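Local coordinates for protein peptidase M42 (Thaumarchaeota archaeon SCGC AB-539-E09, PDB 5DS0) that probably acts as a metal-dependent aminopeptidase of the M42 family, holding two cobalt ions in this crystal and trimming residues from the N-terminus of peptides within a twelve-subunit TET assembly, at residues I73-S78 / Y82-T87. Sequence-based numbering, arbitrary orientation.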
loop_
_atom_site.group_PDB
_atom_site.type_symbol
_atom_site.label_atom_id
_atom_site.label_comp_id
_atom_site.label_asym_id
_atom_site.label_seq_id
_atom_site.Cartn_x
_atom_site.Cartn_y
_atom_site.Cartn_z
ATOM N N ILE C 73 -35.201 9.733 6.714
ATOM C CA ILE C 73 -35.962 9.774 7.926
ATOM C C ILE C 73 -35.061 10.331 9.021
ATOM O O ILE C 73 -33.873 10.013 9.073
ATOM C CB ILE C 73 -36.490 8.366 8.271
ATOM C CG1 ILE C 73 -37.451 8.421 9.456
ATOM C CG2 ILE C 73 -35.351 7.391 8.567
ATOM C CD1 ILE C 73 -38.290 7.173 9.593
ATOM N N VAL C 74 -35.636 11.133 9.913
ATOM C CA VAL C 74 -34.863 11.770 10.975
ATOM C C VAL C 74 -34.441 10.722 12.010
ATOM O O VAL C 74 -35.277 10.003 12.561
ATOM C CB VAL C 74 -35.661 12.881 11.686
ATOM C CG1 VAL C 74 -34.844 13.507 12.797
ATOM C CG2 VAL C 74 -36.066 13.956 10.706
ATOM N N SER C 75 -33.137 10.645 12.271
ATOM C CA SER C 75 -32.597 9.669 13.225
ATOM C C SER C 75 -32.179 10.292 14.559
ATOM O O SER C 75 -32.033 9.580 15.537
ATOM C CB SER C 75 -31.436 8.881 12.602
ATOM O OG SER C 75 -30.283 9.677 12.418
ATOM N N SER C 76 -31.991 11.616 14.595
ATOM C CA SER C 76 -31.701 12.335 15.844
ATOM C C SER C 76 -31.648 13.833 15.636
ATOM O O SER C 76 -31.550 14.306 14.505
ATOM C CB SER C 76 -30.364 11.896 16.430
ATOM O OG SER C 76 -29.286 12.644 15.891
ATOM N N ILE C 77 -31.737 14.568 16.740
ATOM C CA ILE C 77 -31.446 15.996 16.758
ATOM C C ILE C 77 -30.191 16.188 17.595
ATOM O O ILE C 77 -30.177 15.845 18.762
ATOM C CB ILE C 77 -32.576 16.841 17.386
ATOM C CG1 ILE C 77 -33.861 16.729 16.580
ATOM C CG2 ILE C 77 -32.189 18.308 17.457
ATOM C CD1 ILE C 77 -34.785 15.654 17.102
ATOM N N SER C 78 -29.148 16.760 16.997
ATOM C CA SER C 78 -27.907 17.026 17.718
ATOM C C SER C 78 -28.089 18.231 18.624
ATOM O O SER C 78 -28.987 19.052 18.422
ATOM C CB SER C 78 -26.757 17.276 16.748
ATOM O OG SER C 78 -26.786 18.610 16.266
ATOM N N TYR C 82 -28.906 20.289 14.474
ATOM C CA TYR C 82 -28.770 19.628 13.192
ATOM C C TYR C 82 -29.467 18.300 13.308
ATOM O O TYR C 82 -29.588 17.757 14.394
ATOM C CB TYR C 82 -27.296 19.437 12.846
ATOM C CG TYR C 82 -26.643 20.726 12.414
ATOM C CD1 TYR C 82 -26.224 21.674 13.344
ATOM C CD2 TYR C 82 -26.466 21.019 11.054
ATOM C CE1 TYR C 82 -25.639 22.865 12.937
ATOM C CE2 TYR C 82 -25.870 22.203 10.635
ATOM C CZ TYR C 82 -25.460 23.124 11.577
ATOM O OH TYR C 82 -24.872 24.292 11.140
ATOM N N LEU C 83 -29.922 17.775 12.185
ATOM C CA LEU C 83 -30.579 16.494 12.186
ATOM C C LEU C 83 -29.648 15.470 11.588
ATOM O O LEU C 83 -29.000 15.755 10.607
ATOM C CB LEU C 83 -31.844 16.556 11.342
ATOM C CG LEU C 83 -32.726 17.788 11.557
ATOM C CD1 LEU C 83 -33.953 17.738 10.663
ATOM C CD2 LEU C 83 -33.154 17.956 13.005
ATOM N N THR C 84 -29.593 14.280 12.165
ATOM C CA THR C 84 -29.000 13.134 11.481
ATOM C C THR C 84 -30.149 12.391 10.824
ATOM O O THR C 84 -31.301 12.562 11.204
ATOM C CB THR C 84 -28.276 12.188 12.446
ATOM O OG1 THR C 84 -29.200 11.720 13.441
ATOM C CG2 THR C 84 -27.129 12.910 13.126
ATOM N N PHE C 85 -29.844 11.569 9.830
ATOM C CA PHE C 85 -30.895 10.871 9.101
ATOM C C PHE C 85 -30.454 9.484 8.655
ATOM O O PHE C 85 -29.276 9.255 8.450
ATOM C CB PHE C 85 -31.310 11.693 7.877
ATOM C CG PHE C 85 -30.195 11.938 6.902
ATOM C CD1 PHE C 85 -29.906 11.014 5.906
ATOM C CD2 PHE C 85 -29.439 13.073 6.980
ATOM C CE1 PHE C 85 -28.870 11.227 5.015
ATOM C CE2 PHE C 85 -28.404 13.303 6.091
ATOM C CZ PHE C 85 -28.114 12.379 5.106
ATOM N N ASN C 86 -31.413 8.591 8.463
ATOM C CA ASN C 86 -31.170 7.369 7.727
ATOM C C ASN C 86 -31.813 7.477 6.370
ATOM O O ASN C 86 -32.769 8.233 6.186
ATOM C CB ASN C 86 -31.721 6.183 8.481
ATOM C CG ASN C 86 -30.786 5.728 9.586
ATOM O OD1 ASN C 86 -29.632 5.427 9.327
ATOM N ND2 ASN C 86 -31.277 5.680 10.815
ATOM N N THR C 87 -31.283 6.728 5.415
ATOM C CA THR C 87 -31.834 6.718 4.075
ATOM C C THR C 87 -33.014 5.776 3.996
ATOM O O THR C 87 -33.071 4.784 4.720
ATOM C CB THR C 87 -30.812 6.247 3.051
ATOM O OG1 THR C 87 -30.438 4.903 3.327
ATOM C CG2 THR C 87 -29.563 7.120 3.069
#
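A classic beta bulge interrupts the antiparallel hairpin of 73-78 and 82-87, where Ser-75 and Ser-76 together face Thr-84. Before the bulge, Ile-73 and Asn-86 form a regular hydrogen-bonded pair, each backbone N donating to the other's O. At the bulge the register slips by one residue: Ser-75 N donates to Thr-84 O (2.9 Å, nearly straight at 171°), while Thr-84 N turns to Ser-76 O (3.1 Å), each donor standing above the carbonyl plane. With chi1 at 58°, Thr-84 OG1 lies between its backbone N and carbonyl carbon and is hydrogen-bonded to both serine hydroxyls, Ser-75 OG at 2.5 Å and Ser-76 OG at 2.6 Å. Beyond it, the side chains of Ile-77 and Leu-83 lie side by side on the face opposite Ser-76 and Thr-84, Ile-77 CG1 3.8 Å from Leu-83 CD2. The turn is closed by Ser-78 N bonding to Tyr-82 O (2.8 Å) and Tyr-82 N to Ser-78 OG (3.2 Å), a hydroxyl also bonded to Glu-80. Replacing Ser-78 with an alanine removes that hydroxyl and is likely to leave Tyr-82 N and Glu-80 OE1 without their shared partner. Asn-86 ND2 and Val-74 O bond to Gln-294 of a second subunit, whose His-250 packs on Ser-76 and Thr-84. Classic bulges, common in antiparallel sheets, accentuate strand twist; this hairpin supplies two neighbouring strands of a closed six-stranded antiparallel barrel.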